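Poly(A) RNA polymerase protein 2 (Saccharomyces cerevisiae, PDB 3NYB) probably adds adenylate tails to RNA as the poly(A) polymerase subunit of the TRAMP surveillance complex, working with the zinc-knuckle protein AIR2. Local coordinates at residues F246-W251 against S262-Q266. The protein carries 1 engineered substitution. Residues are numbered along the deposited sequence.
Sequences FPKSTW and SLAIQ
Residues 246-251 run off the β-hairpin strand 243-247 into a short 3-10 segment at 248-250, with T250 N hydrogen-bonded to P247 O (3.1 Å) and W251 N to K248 O (2.8 Å). Segment 262-266 is extended and stays a side-chain's length away, its CA atoms nearest at K248-A264 (8.2 Å) and W251-Q266 (9.5 Å). Here, in the Cid1-family region, the hairpin end packs against the returning chain; strand 234-238 bonds to the backbone of both F246 and A264. P247, the last strand residue, lacks an N-H; its O also accepts T250 OG1 (3.1 Å). W251 (chi1 t) spans the gap with its broad indole, CH2 reaching Q266 CA at 3.4 Å. Small A264 leaves room for K248 (chi1 m, chi2 m), CE lying 3.4 Å from A264 CB; the ammonium bonds to Y231 O and weakly to S262 O (NZ-O 3.4 Å). Q266's long side chain carries its amide, NE2 bonded to E271 O, over one indole face, 3.8 Å from W251 CZ2; F246 (chi1 p) brings its flat apolar ring alongside, CZ 3.8 Å from Q266 NE2.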
loop_
_atom_site.group_PDB
_atom_site.type_symbol
_atom_site.label_atom_id
_atom_site.label_comp_id
_atom_site.label_asym_id
_atom_site.label_seq_id
_atom_site.Cartn_x
_atom_site.Cartn_y
_atom_site.Cartn_z
ATOM N N PHE A 246 0.378 17.824 8.827
ATOM C CA PHE A 246 0.006 18.863 9.778
ATOM C C PHE A 246 -0.198 18.273 11.165
ATOM O O PHE A 246 -0.586 17.117 11.289
ATOM C CB PHE A 246 -1.210 19.678 9.309
ATOM C CG PHE A 246 -2.429 18.858 8.987
ATOM C CD1 PHE A 246 -3.373 18.584 9.961
ATOM C CD2 PHE A 246 -2.652 18.403 7.697
ATOM C CE1 PHE A 246 -4.505 17.846 9.660
ATOM C CE2 PHE A 246 -3.781 17.667 7.392
ATOM C CZ PHE A 246 -4.708 17.387 8.374
ATOM N N PRO A 247 0.087 19.062 12.215
ATOM C CA PRO A 247 0.008 18.546 13.586
ATOM C C PRO A 247 -1.444 18.281 13.978
ATOM O O PRO A 247 -2.335 19.020 13.565
ATOM C CB PRO A 247 0.598 19.687 14.430
ATOM C CG PRO A 247 1.229 20.645 13.444
ATOM C CD PRO A 247 0.457 20.487 12.184
ATOM N N LYS A 248 -1.679 17.233 14.755
ATOM C CA LYS A 248 -3.036 16.888 15.154
ATOM C C LYS A 248 -3.696 18.083 15.811
ATOM O O LYS A 248 -4.870 18.374 15.567
ATOM C CB LYS A 248 -3.028 15.711 16.130
ATOM C CG LYS A 248 -2.368 14.450 15.596
ATOM C CD LYS A 248 -3.253 13.737 14.595
ATOM C CE LYS A 248 -2.582 12.472 14.084
ATOM N NZ LYS A 248 -2.598 11.372 15.088
ATOM N N SER A 249 -2.918 18.776 16.638
ATOM C CA SER A 249 -3.410 19.875 17.463
ATOM C C SER A 249 -4.101 20.986 16.675
ATOM O O SER A 249 -4.926 21.711 17.225
ATOM C CB SER A 249 -2.263 20.447 18.295
ATOM O OG SER A 249 -1.060 20.450 17.547
ATOM N N THR A 250 -3.770 21.111 15.391
ATOM C CA THR A 250 -4.377 22.129 14.537
ATOM C C THR A 250 -5.672 21.638 13.892
ATOM O O THR A 250 -6.504 22.439 13.466
ATOM C CB THR A 250 -3.412 22.601 13.426
ATOM O OG1 THR A 250 -3.449 21.684 12.325
ATOM C CG2 THR A 250 -1.989 22.705 13.954
ATOM N N TRP A 251 -5.837 20.320 13.814
ATOM C CA TRP A 251 -7.057 19.748 13.255
ATOM C C TRP A 251 -8.131 19.769 14.323
ATOM O O TRP A 251 -8.308 18.797 15.054
ATOM C CB TRP A 251 -6.837 18.313 12.767
ATOM C CG TRP A 251 -7.864 17.859 11.760
ATOM C CD1 TRP A 251 -9.050 18.468 11.468
ATOM C CD2 TRP A 251 -7.800 16.681 10.934
ATOM N NE1 TRP A 251 -9.721 17.752 10.502
ATOM C CE2 TRP A 251 -8.986 16.666 10.166
ATOM C CE3 TRP A 251 -6.867 15.663 10.780
ATOM C CZ2 TRP A 251 -9.242 15.640 9.244
ATOM C CZ3 TRP A 251 -7.133 14.654 9.862
ATOM C CH2 TRP A 251 -8.312 14.652 9.108
ATOM N N SER A 262 -3.117 6.690 16.681
ATOM C CA SER A 262 -3.862 6.159 15.553
ATOM C C SER A 262 -3.573 6.959 14.285
ATOM O O SER A 262 -3.279 8.153 14.343
ATOM C CB SER A 262 -5.363 6.158 15.860
ATOM O OG SER A 262 -5.842 7.473 16.076
ATOM N N LEU A 263 -3.660 6.293 13.140
ATOM C CA LEU A 263 -3.364 6.924 11.865
ATOM C C LEU A 263 -4.423 7.962 11.527
ATOM O O LEU A 263 -5.614 7.674 11.582
ATOM C CB LEU A 263 -3.331 5.869 10.768
ATOM C CG LEU A 263 -2.361 6.078 9.608
ATOM C CD1 LEU A 263 -2.872 5.341 8.375
ATOM C CD2 LEU A 263 -2.183 7.547 9.311
ATOM N N ALA A 264 -3.983 9.166 11.174
ATOM C CA ALA A 264 -4.899 10.237 10.797
ATOM C C ALA A 264 -4.593 10.758 9.407
ATOM O O ALA A 264 -3.587 11.430 9.184
ATOM C CB ALA A 264 -4.837 11.358 11.796
ATOM N N ILE A 265 -5.467 10.430 8.471
ATOM C CA ILE A 265 -5.327 10.877 7.101
ATOM C C ILE A 265 -6.605 11.608 6.723
ATOM O O ILE A 265 -7.705 11.085 6.911
ATOM C CB ILE A 265 -5.087 9.691 6.145
ATOM C CG1 ILE A 265 -3.726 9.066 6.407
ATOM C CG2 ILE A 265 -5.158 10.137 4.706
ATOM C CD1 ILE A 265 -3.518 7.766 5.674
ATOM N N GLN A 266 -6.451 12.824 6.206
ATOM C CA GLN A 266 -7.588 13.683 5.901
ATOM C C GLN A 266 -8.460 13.124 4.783
ATOM O O GLN A 266 -7.983 12.882 3.671
ATOM C CB GLN A 266 -7.104 15.085 5.536
ATOM C CG GLN A 266 -8.185 16.140 5.586
ATOM C CD GLN A 266 -7.620 17.533 5.720
ATOM O OE1 GLN A 266 -6.816 17.971 4.891
ATOM N NE2 GLN A 266 -8.037 18.244 6.767
#